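Local coordinates for protein flavodoxin (Aquifex aeolicus, PDB 2ARK) that probably carries electrons as a low-potential donor to redox enzymes, using a bound FMN as its redox cofactor, at residues D43-T46 / K47-L51; G80-W83 / G84-G88; E163-A166 / I167-G171. One frame throughout, in Å; residues are numbered along the deposited sequence.

Interaction 1: D43-T46 / K47-L51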
ATOM      1  N   ASP A  43       8.446  -3.093 -24.420  1.00 32.60           N
ATOM      2  CA  ASP A  43       9.658  -3.308 -25.233  1.00 33.88           C
ATOM      3  C   ASP A  43       9.692  -2.388 -26.454  1.00 34.22           C
ATOM      4  O   ASP A  43      10.754  -2.168 -27.032  1.00 34.57           O
ATOM      5  CB  ASP A  43       9.719  -4.721 -25.818  1.00 34.90           C
ATOM      6  CG  ASP A  43       9.812  -5.824 -24.779  1.00 37.11           C
ATOM      7  OD1 ASP A  43      10.381  -5.629 -23.671  1.00 39.47           O
ATOM      8  OD2 ASP A  43       9.305  -6.920 -25.124  1.00 40.65           O
ATOM      9  N   GLU A  44       8.524  -1.897 -26.858  1.00 33.94           N
ATOM     10  CA  GLU A  44       8.348  -0.991 -27.985  1.00 34.75           C
ATOM     11  C   GLU A  44       8.555   0.467 -27.566  1.00 33.78           C
ATOM     12  O   GLU A  44       9.000   1.274 -28.357  1.00 34.80           O
ATOM     13  CB  GLU A  44       6.895  -1.133 -28.437  1.00 34.98           C
ATOM     14  CG  GLU A  44       6.596  -1.302 -29.898  1.00 36.95           C
ATOM     15  CD  GLU A  44       5.058  -1.207 -30.197  1.00 38.04           C
ATOM     16  OE1 GLU A  44       4.208  -1.667 -29.356  1.00 37.07           O
ATOM     17  OE2 GLU A  44       4.720  -0.678 -31.302  1.00 41.62           O
ATOM     18  N   ALA A  45       8.199   0.797 -26.325  1.00 32.99           N
ATOM     19  CA  ALA A  45       8.055   2.180 -25.846  1.00 32.06           C
ATOM     20  C   ALA A  45       9.356   2.952 -25.653  1.00 31.54           C
ATOM     21  O   ALA A  45      10.411   2.366 -25.394  1.00 31.21           O
ATOM     22  CB  ALA A  45       7.244   2.210 -24.557  1.00 32.08           C
ATOM     23  N   THR A  46       9.270   4.275 -25.779  1.00 30.75           N
ATOM     24  CA  THR A  46      10.449   5.128 -25.641  1.00 30.51           C
ATOM     25  C   THR A  46      10.202   6.252 -24.633  1.00 30.46           C
ATOM     26  O   THR A  46       9.061   6.601 -24.342  1.00 30.74           O
ATOM     27  CB  THR A  46      10.856   5.769 -26.989  1.00 30.29           C
ATOM     28  OG1 THR A  46       9.750   6.525 -27.495  1.00 31.69           O
ATOM     29  CG2 THR A  46      11.237   4.721 -28.020  1.00 29.08           C
ATOM     30  N   LYS A  47      11.282   6.828 -24.123  1.00 30.35           N
ATOM     31  CA  LYS A  47      11.186   8.008 -23.279  1.00 30.06           C
ATOM     32  C   LYS A  47      10.475   9.158 -24.009  1.00 29.64           C
ATOM     33  O   LYS A  47       9.869   9.985 -23.376  1.00 29.73           O
ATOM     34  CB  LYS A  47      12.567   8.408 -22.687  1.00 29.73           C
ATOM     35  CG  LYS A  47      13.542   9.167 -23.608  1.00 30.15           C
ATOM     36  CD  LYS A  47      14.907   9.390 -22.898  1.00 30.05           C
ATOM     37  CE  LYS A  47      15.703  10.612 -23.411  1.00 30.36           C
ATOM     38  NZ  LYS A  47      16.357  10.508 -24.763  1.00 28.89           N
ATOM     39  N   GLU A  48      10.517   9.168 -25.336  1.00 30.08           N
ATOM     40  CA  GLU A  48       9.852  10.207 -26.140  1.00 30.63           C
ATOM     41  C   GLU A  48       8.325  10.081 -26.181  1.00 30.38           C
ATOM     42  O   GLU A  48       7.624  11.088 -26.260  1.00 30.23           O
ATOM     43  CB  GLU A  48      10.412  10.247 -27.577  1.00 30.99           C
ATOM     44  CG  GLU A  48      11.785  10.918 -27.717  1.00 33.08           C
ATOM     45  CD  GLU A  48      12.955  10.021 -27.282  1.00 35.87           C
ATOM     46  OE1 GLU A  48      12.915   8.800 -27.554  1.00 37.37           O
ATOM     47  OE2 GLU A  48      13.923  10.539 -26.679  1.00 37.60           O
ATOM     48  N   ASP A  49       7.824   8.846 -26.130  1.00 30.36           N
ATOM     49  CA  ASP A  49       6.390   8.571 -25.983  1.00 30.10           C
ATOM     50  C   ASP A  49       5.833   9.206 -24.747  1.00 29.89           C
ATOM     51  O   ASP A  49       4.701   9.698 -24.764  1.00 30.13           O
ATOM     52  CB  ASP A  49       6.119   7.066 -25.899  1.00 29.98           C
ATOM     53  CG  ASP A  49       6.345   6.368 -27.218  1.00 30.92           C
ATOM     54  OD1 ASP A  49       6.039   7.022 -28.245  1.00 31.70           O
ATOM     55  OD2 ASP A  49       6.843   5.204 -27.226  1.00 30.20           O
ATOM     56  N   VAL A  50       6.632   9.185 -23.676  1.00 29.68           N
ATOM     57  CA  VAL A  50       6.196   9.632 -22.359  1.00 29.26           C
ATOM     58  C   VAL A  50       6.211  11.147 -22.338  1.00 28.95           C
ATOM     59  O   VAL A  50       5.258  11.788 -21.875  1.00 30.04           O
ATOM     60  CB  VAL A  50       7.064   8.981 -21.210  1.00 29.93           C
ATOM     61  CG1 VAL A  50       6.824   9.652 -19.867  1.00 28.27           C
ATOM     62  CG2 VAL A  50       6.776   7.468 -21.117  1.00 28.77           C
ATOM     63  N   LEU A  51       7.274  11.716 -22.887  1.00 27.78           N
ATOM     64  CA  LEU A  51       7.369  13.158 -23.111  1.00 26.96           C
ATOM     65  C   LEU A  51       6.223  13.721 -23.961  1.00 26.84           C
ATOM     66  O   LEU A  51       5.758  14.832 -23.749  1.00 26.90           O
ATOM     67  CB  LEU A  51       8.703  13.478 -23.779  1.00 26.26           C
ATOM     68  CG  LEU A  51       9.920  13.366 -22.875  1.00 25.34           C
ATOM     69  CD1 LEU A  51      11.194  13.302 -23.728  1.00 23.48           C
ATOM     70  CD2 LEU A  51       9.943  14.559 -21.906  1.00 22.72           C
TER
HETATM   71  O   HOH W   1       7.467   3.885 -29.536  1.00 30.20           O
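Lys-47, the first residue after Thr-46, turns its side chain away from the preceding loop, although its CB still lies against the carbonyl carbon of Thr-46. Its long chain bends at the end, and Lys-47 NZ approaches Glu-48 OE2 nearly in line with its C-O bond, a salt bridge of 3.1 Å. Glu-48 folds back at chi2 (78°), which also leaves Glu-48 OE1 3.7 Å from Thr-46 CB, a van der Waals approach. Asp-49 carries the main contact. With Thr-46 it makes a capping box, the reciprocal arrangement that opens a helix, here the short helix 47-52 that follows strand 35-41 in the flavodoxin fold. The carboxylate reaches back so that Asp-49 OD2 accepts from Thr-46 N at 3.0 Å, the donor standing 38° out of the carboxylate plane. In return, Asp-49 N gives a weak bond of 3.3 Å to Thr-46 OG1, a hydroxyl brought round by a chi1 of 58°; threonine suits the N-cap because its short side chain can accept from a backbone N-H of the first turn. A water donates to Asp-49 OD2 (2.7 Å) and to Glu-44 O, joining the carboxylate to the loop, while OD1 is engaged by Arg-38 in a salt bridge. With an alanine here, Thr-46 N would probably be left without its carboxylate acceptor and Arg-38 without this salt-bridge partner. Val-50 is buried and touches Leu-8 of strand 5-11, a fitting place for a branched apolar side chain, and Val-50 CG2 comes 4.0 Å from Thr-46 O.

Interaction 2: G80-W83 / G84-G88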
ATOM      1  N   GLY A  80      14.420   7.070 -16.093  1.00 31.39           N
ATOM      2  CA  GLY A  80      15.252   7.577 -15.007  1.00 32.06           C
ATOM      3  C   GLY A  80      15.923   8.925 -15.223  1.00 32.39           C
ATOM      4  O   GLY A  80      16.118   9.671 -14.259  1.00 32.45           O
ATOM      5  N   ASP A  81      16.294   9.236 -16.470  1.00 32.69           N
ATOM      6  CA  ASP A  81      16.880  10.546 -16.806  1.00 33.08           C
ATOM      7  C   ASP A  81      15.858  11.665 -16.830  1.00 31.58           C
ATOM      8  O   ASP A  81      16.189  12.799 -16.591  1.00 31.98           O
ATOM      9  CB  ASP A  81      17.650  10.507 -18.140  1.00 34.04           C
ATOM     10  CG  ASP A  81      19.099   9.991 -17.978  1.00 37.66           C
ATOM     11  OD1 ASP A  81      19.714   9.566 -18.991  1.00 42.49           O
ATOM     12  OD2 ASP A  81      19.636  10.008 -16.840  1.00 40.89           O
ATOM     13  N   LEU A  82      14.614  11.335 -17.131  1.00 30.86           N
ATOM     14  CA  LEU A  82      13.525  12.313 -17.134  1.00 29.84           C
ATOM     15  C   LEU A  82      13.007  12.649 -15.730  1.00 29.01           C
ATOM     16  O   LEU A  82      12.194  13.562 -15.573  1.00 29.16           O
ATOM     17  CB  LEU A  82      12.367  11.799 -17.994  1.00 29.70           C
ATOM     18  CG  LEU A  82      12.611  11.681 -19.504  1.00 30.32           C
ATOM     19  CD1 LEU A  82      11.307  11.284 -20.180  1.00 32.09           C
ATOM     20  CD2 LEU A  82      13.172  12.975 -20.095  1.00 29.13           C
ATOM     21  N   TRP A  83      13.477  11.911 -14.724  1.00 27.77           N
ATOM     22  CA  TRP A  83      12.914  11.997 -13.397  1.00 26.86           C
ATOM     23  C   TRP A  83      13.201  13.396 -12.884  1.00 26.96           C
ATOM     24  O   TRP A  83      14.356  13.865 -12.911  1.00 26.43           O
ATOM     25  CB  TRP A  83      13.467  10.919 -12.443  1.00 26.16           C
ATOM     26  CG  TRP A  83      12.804  10.957 -11.055  1.00 26.26           C
ATOM     27  CD1 TRP A  83      11.725  10.240 -10.645  1.00 25.87           C
ATOM     28  CD2 TRP A  83      13.162  11.794  -9.937  1.00 25.89           C
ATOM     29  NE1 TRP A  83      11.391  10.561  -9.349  1.00 24.44           N
ATOM     30  CE2 TRP A  83      12.258  11.507  -8.889  1.00 24.46           C
ATOM     31  CE3 TRP A  83      14.161  12.754  -9.722  1.00 26.27           C
ATOM     32  CZ2 TRP A  83      12.325  12.128  -7.639  1.00 24.87           C
ATOM     33  CZ3 TRP A  83      14.221  13.383  -8.474  1.00 26.55           C
ATOM     34  CH2 TRP A  83      13.307  13.058  -7.449  1.00 25.43           C
ATOM     35  N   GLY A  84      12.133  14.064 -12.440  1.00 26.66           N
ATOM     36  CA  GLY A  84      12.263  15.374 -11.835  1.00 26.09           C
ATOM     37  C   GLY A  84      11.901  16.467 -12.805  1.00 25.69           C
ATOM     38  O   GLY A  84      11.700  17.580 -12.392  1.00 25.54           O
ATOM     39  N   GLU A  85      11.804  16.154 -14.093  1.00 25.56           N
ATOM     40  CA  GLU A  85      11.495  17.192 -15.074  1.00 26.48           C
ATOM     41  C   GLU A  85      10.224  16.882 -15.868  1.00 25.20           C
ATOM     42  O   GLU A  85       9.949  17.527 -16.885  1.00 26.20           O
ATOM     43  CB  GLU A  85      12.690  17.461 -16.009  1.00 25.63           C
ATOM     44  CG  GLU A  85      12.848  16.393 -17.109  1.00 29.37           C
ATOM     45  CD  GLU A  85      13.961  16.696 -18.131  1.00 29.35           C
ATOM     46  OE1 GLU A  85      14.047  17.841 -18.618  1.00 34.05           O
ATOM     47  OE2 GLU A  85      14.753  15.776 -18.450  1.00 34.07           O
ATOM     48  N   ILE A  86       9.446  15.910 -15.415  1.00 23.87           N
ATOM     49  CA  ILE A  86       8.187  15.601 -16.094  1.00 23.02           C
ATOM     50  C   ILE A  86       6.989  15.575 -15.152  1.00 23.72           C
ATOM     51  O   ILE A  86       6.017  14.904 -15.442  1.00 24.37           O
ATOM     52  CB  ILE A  86       8.239  14.284 -16.957  1.00 22.48           C
ATOM     53  CG1 ILE A  86       8.657  13.083 -16.116  1.00 21.74           C
ATOM     54  CG2 ILE A  86       9.165  14.463 -18.153  1.00 19.82           C
ATOM     55  CD1 ILE A  86       8.544  11.777 -16.814  1.00 21.37           C
ATOM     56  N   ASP A  87       7.063  16.319 -14.044  1.00 23.77           N
ATOM     57  CA  ASP A  87       5.986  16.395 -13.055  1.00 23.79           C
ATOM     58  C   ASP A  87       4.689  16.892 -13.654  1.00 24.34           C
ATOM     59  O   ASP A  87       4.703  17.713 -14.565  1.00 23.97           O
ATOM     60  CB  ASP A  87       6.363  17.343 -11.926  1.00 23.52           C
ATOM     61  CG  ASP A  87       7.591  16.889 -11.139  1.00 23.75           C
ATOM     62  OD1 ASP A  87       8.670  16.702 -11.744  1.00 23.13           O
ATOM     63  OD2 ASP A  87       7.471  16.747  -9.906  1.00 21.10           O
ATOM     64  N   GLY A  88       3.565  16.396 -13.135  1.00 24.90           N
ATOM     65  CA  GLY A  88       2.256  16.916 -13.530  1.00 25.12           C
ATOM     66  C   GLY A  88       1.637  16.270 -14.761  1.00 25.86           C
ATOM     67  O   GLY A  88       0.639  16.767 -15.283  1.00 25.95           O
TER
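A type II beta turn from Leu-82 to Glu-85 reverses the chain in the loop between helix 69-78 and strand 90-97, and it is closed by Glu-85 N donating to Leu-82 O at 3.0 Å (N-H...O angle 162°). Gly-84 holds the third position with a phi of 101°, where a side chain would collide with Trp-83 O; glycine is the residue that suits it. CB of Trp-83 points away from the following residues, yet with CG anti to the backbone N (chi1 -176°) the indole lies beside Gly-84 N, 3.5 Å from Trp-83 CG and oblique to the ring. This loop leads from helix to second strand in the beta-alpha-beta unit 55-61, 69-78, 90-97, and Trp-83 ties it to the end of helix 104-117 through NE1 to Asn-117 O and edge-to-face against Phe-118, just after that helix. Glu-85 extends beyond CG to cross Leu-82, bringing Glu-85 OE2 3.6 Å from Leu-82 CD2, while Glu-85 CG lies 3.3 Å from Leu-82 O. Ile-86 points back toward the turn: Ile-86 CD1 packs on Leu-82 CB at 4.0 Å, and both residues, buried and aptly apolar, pack against Leu-51 of helix 47-52. Arg-185 of the second subunit donates to Gly-84 O.

Interaction 3: E163-A166 / I167-G171; sequences EWVA and IFVDG
At the C-terminal end of helix 148-168 the regular i to i+4 bonding runs through Phe-168 N to Trp-164 O (2.9 Å) and ends at Val-165 O, which accepts from both Val-169 N at 2.9 Å and Asp-170 N at 3.2 Å, the latter in the carbonyl plane. Gly-171 then leaves helical angles with a phi of 90°, a value that glycine tolerates without strain. On the side chains, Trp-164 and Phe-168 lie side by side and point the same way, one turn apart; Trp-164 CE3 meets Phe-168 CE1 at 3.5 Å, and the planes are inclined at 36°. Ile-167 runs alongside as well, its CD1 reaching the indole edge near the ring plane, 3.6 Å from Trp-164 CZ3. Its chi1 of -72° sets CG1 beside the backbone N and CG2 anti to it, which brings CG2 over a face of the Phe-168 ring, offset toward the rim. Trp-164 also meets Phe-123 edge-to-face, while Ile-167 touches Leu-175 and Ile-179 of helix 175-181. Val-165 CG1 and Val-169 CG2 approach within 4.2 Å. Large apolar residues suit the buried positions of Trp-164, Ile-167 and Phe-168, and Leu-121 and Gly-88 of the second subunit pack on Trp-164 and Phe-168. The chemistry thus implies an apolar cluster on one side of the helix end, cohering by dispersion, while Val-165 O keeps the N-H groups of Val-169 and Asp-170 bonded as the helix gives way.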
ATOM      1  N   GLU A 163     -10.748  12.338 -20.561  1.00 25.29           N
ATOM      2  CA  GLU A 163     -11.546  13.394 -19.952  1.00 25.63           C
ATOM      3  C   GLU A 163     -10.749  14.259 -18.976  1.00 25.60           C
ATOM      4  O   GLU A 163     -10.893  15.463 -18.990  1.00 25.39           O
ATOM      5  CB  GLU A 163     -12.760  12.781 -19.277  1.00 25.01           C
ATOM      6  CG  GLU A 163     -13.819  12.296 -20.276  1.00 26.50           C
ATOM      7  CD  GLU A 163     -14.931  11.441 -19.621  1.00 27.31           C
ATOM      8  OE1 GLU A 163     -14.690  10.894 -18.510  1.00 28.99           O
ATOM      9  OE2 GLU A 163     -16.026  11.302 -20.233  1.00 26.08           O
ATOM     10  N   TRP A 164      -9.892  13.660 -18.143  1.00 26.16           N
ATOM     11  CA  TRP A 164      -9.066  14.464 -17.228  1.00 26.35           C
ATOM     12  C   TRP A 164      -8.023  15.273 -18.017  1.00 26.24           C
ATOM     13  O   TRP A 164      -7.748  16.437 -17.698  1.00 25.48           O
ATOM     14  CB  TRP A 164      -8.356  13.605 -16.170  1.00 26.40           C
ATOM     15  CG  TRP A 164      -9.220  12.965 -15.100  1.00 26.77           C
ATOM     16  CD1 TRP A 164      -8.949  11.812 -14.466  1.00 26.27           C
ATOM     17  CD2 TRP A 164     -10.462  13.446 -14.541  1.00 26.79           C
ATOM     18  NE1 TRP A 164      -9.928  11.518 -13.546  1.00 25.97           N
ATOM     19  CE2 TRP A 164     -10.867  12.504 -13.560  1.00 25.84           C
ATOM     20  CE3 TRP A 164     -11.273  14.570 -14.775  1.00 28.72           C
ATOM     21  CZ2 TRP A 164     -12.045  12.632 -12.816  1.00 24.14           C
ATOM     22  CZ3 TRP A 164     -12.454  14.713 -14.027  1.00 26.54           C
ATOM     23  CH2 TRP A 164     -12.822  13.736 -13.053  1.00 27.11           C
ATOM     24  N   VAL A 165      -7.443  14.647 -19.041  1.00 26.24           N
ATOM     25  CA  VAL A 165      -6.560  15.370 -19.968  1.00 26.06           C
ATOM     26  C   VAL A 165      -7.274  16.557 -20.607  1.00 26.09           C
ATOM     27  O   VAL A 165      -6.733  17.643 -20.652  1.00 26.87           O
ATOM     28  CB  VAL A 165      -5.980  14.450 -21.052  1.00 26.03           C
ATOM     29  CG1 VAL A 165      -5.390  15.275 -22.227  1.00 25.26           C
ATOM     30  CG2 VAL A 165      -4.944  13.495 -20.443  1.00 24.84           C
ATOM     31  N   ALA A 166      -8.501  16.340 -21.061  1.00 26.50           N
ATOM     32  CA  ALA A 166      -9.326  17.353 -21.721  1.00 26.58           C
ATOM     33  C   ALA A 166      -9.699  18.507 -20.798  1.00 27.30           C
ATOM     34  O   ALA A 166      -9.764  19.668 -21.234  1.00 27.88           O
ATOM     35  CB  ALA A 166     -10.592  16.706 -22.266  1.00 26.15           C
ATOM     36  N   ILE A 167      -9.984  18.178 -19.541  1.00 27.72           N
ATOM     37  CA  ILE A 167     -10.386  19.170 -18.536  1.00 28.13           C
ATOM     38  C   ILE A 167      -9.191  19.992 -18.087  1.00 28.16           C
ATOM     39  O   ILE A 167      -9.199  21.217 -18.196  1.00 28.48           O
ATOM     40  CB  ILE A 167     -11.090  18.500 -17.318  1.00 28.16           C
ATOM     41  CG1 ILE A 167     -12.486  18.031 -17.727  1.00 27.90           C
ATOM     42  CG2 ILE A 167     -11.198  19.449 -16.124  1.00 26.92           C
ATOM     43  CD1 ILE A 167     -13.119  17.079 -16.719  1.00 28.62           C
ATOM     44  N   PHE A 168      -8.159  19.296 -17.629  1.00 28.23           N
ATOM     45  CA  PHE A 168      -7.027  19.903 -16.956  1.00 28.16           C
ATOM     46  C   PHE A 168      -5.892  20.382 -17.840  1.00 28.14           C
ATOM     47  O   PHE A 168      -5.187  21.299 -17.443  1.00 28.07           O
ATOM     48  CB  PHE A 168      -6.501  18.953 -15.873  1.00 28.74           C
ATOM     49  CG  PHE A 168      -7.541  18.593 -14.856  1.00 30.05           C
ATOM     50  CD1 PHE A 168      -7.909  17.264 -14.658  1.00 30.83           C
ATOM     51  CD2 PHE A 168      -8.197  19.604 -14.122  1.00 30.28           C
ATOM     52  CE1 PHE A 168      -8.891  16.929 -13.722  1.00 31.15           C
ATOM     53  CE2 PHE A 168      -9.178  19.291 -13.198  1.00 30.77           C
ATOM     54  CZ  PHE A 168      -9.534  17.944 -12.997  1.00 30.95           C
ATOM     55  N   VAL A 169      -5.684  19.790 -19.013  1.00 28.30           N
ATOM     56  CA  VAL A 169      -4.647  20.352 -19.888  1.00 28.97           C
ATOM     57  C   VAL A 169      -5.190  21.102 -21.090  1.00 30.01           C
ATOM     58  O   VAL A 169      -4.652  22.149 -21.451  1.00 29.99           O
ATOM     59  CB  VAL A 169      -3.448  19.382 -20.242  1.00 28.71           C
ATOM     60  CG1 VAL A 169      -3.413  18.147 -19.319  1.00 28.44           C
ATOM     61  CG2 VAL A 169      -3.427  19.000 -21.687  1.00 27.87           C
ATOM     62  N   ASP A 170      -6.265  20.588 -21.688  1.00 31.14           N
ATOM     63  CA  ASP A 170      -6.913  21.286 -22.789  1.00 32.44           C
ATOM     64  C   ASP A 170      -7.806  22.412 -22.271  1.00 32.26           C
ATOM     65  O   ASP A 170      -8.021  23.405 -22.952  1.00 32.05           O
ATOM     66  CB  ASP A 170      -7.746  20.343 -23.653  1.00 33.36           C
ATOM     67  CG  ASP A 170      -8.273  21.035 -24.915  1.00 37.61           C
ATOM     68  OD1 ASP A 170      -9.522  21.148 -25.090  1.00 40.85           O
ATOM     69  OD2 ASP A 170      -7.425  21.507 -25.721  1.00 41.98           O
ATOM     70  N   GLY A 171      -8.336  22.239 -21.070  1.00 32.45           N
ATOM     71  CA  GLY A 171      -9.088  23.284 -20.431  1.00 32.40           C
ATOM     72  C   GLY A 171     -10.575  23.306 -20.695  1.00 32.43           C
ATOM     73  O   GLY A 171     -11.190  24.322 -20.442  1.00 32.00           O
TER

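Following the chain from the N terminus, the three contacts come in series; none nests in or crosses another, and each joins contiguous segments, so none closes a long loop. Interaction 1 starts helix 47-52 after strand 35-41, interaction 2 turns the chain between helix 69-78 and strand 90-97, and interaction 3 ends helix 148-168. The first two meet directly: Leu-51 CG lies 3.7 Å from Leu-82 CD1, and Val-50 also packs on Ile-86, so the turn rests on the short helix that the capping box opens. Interaction 3 stands apart, its centre about 20 Å from that of interaction 2, yet both touch the second subunit, whereas interaction 1 touches no other chain of the assembly.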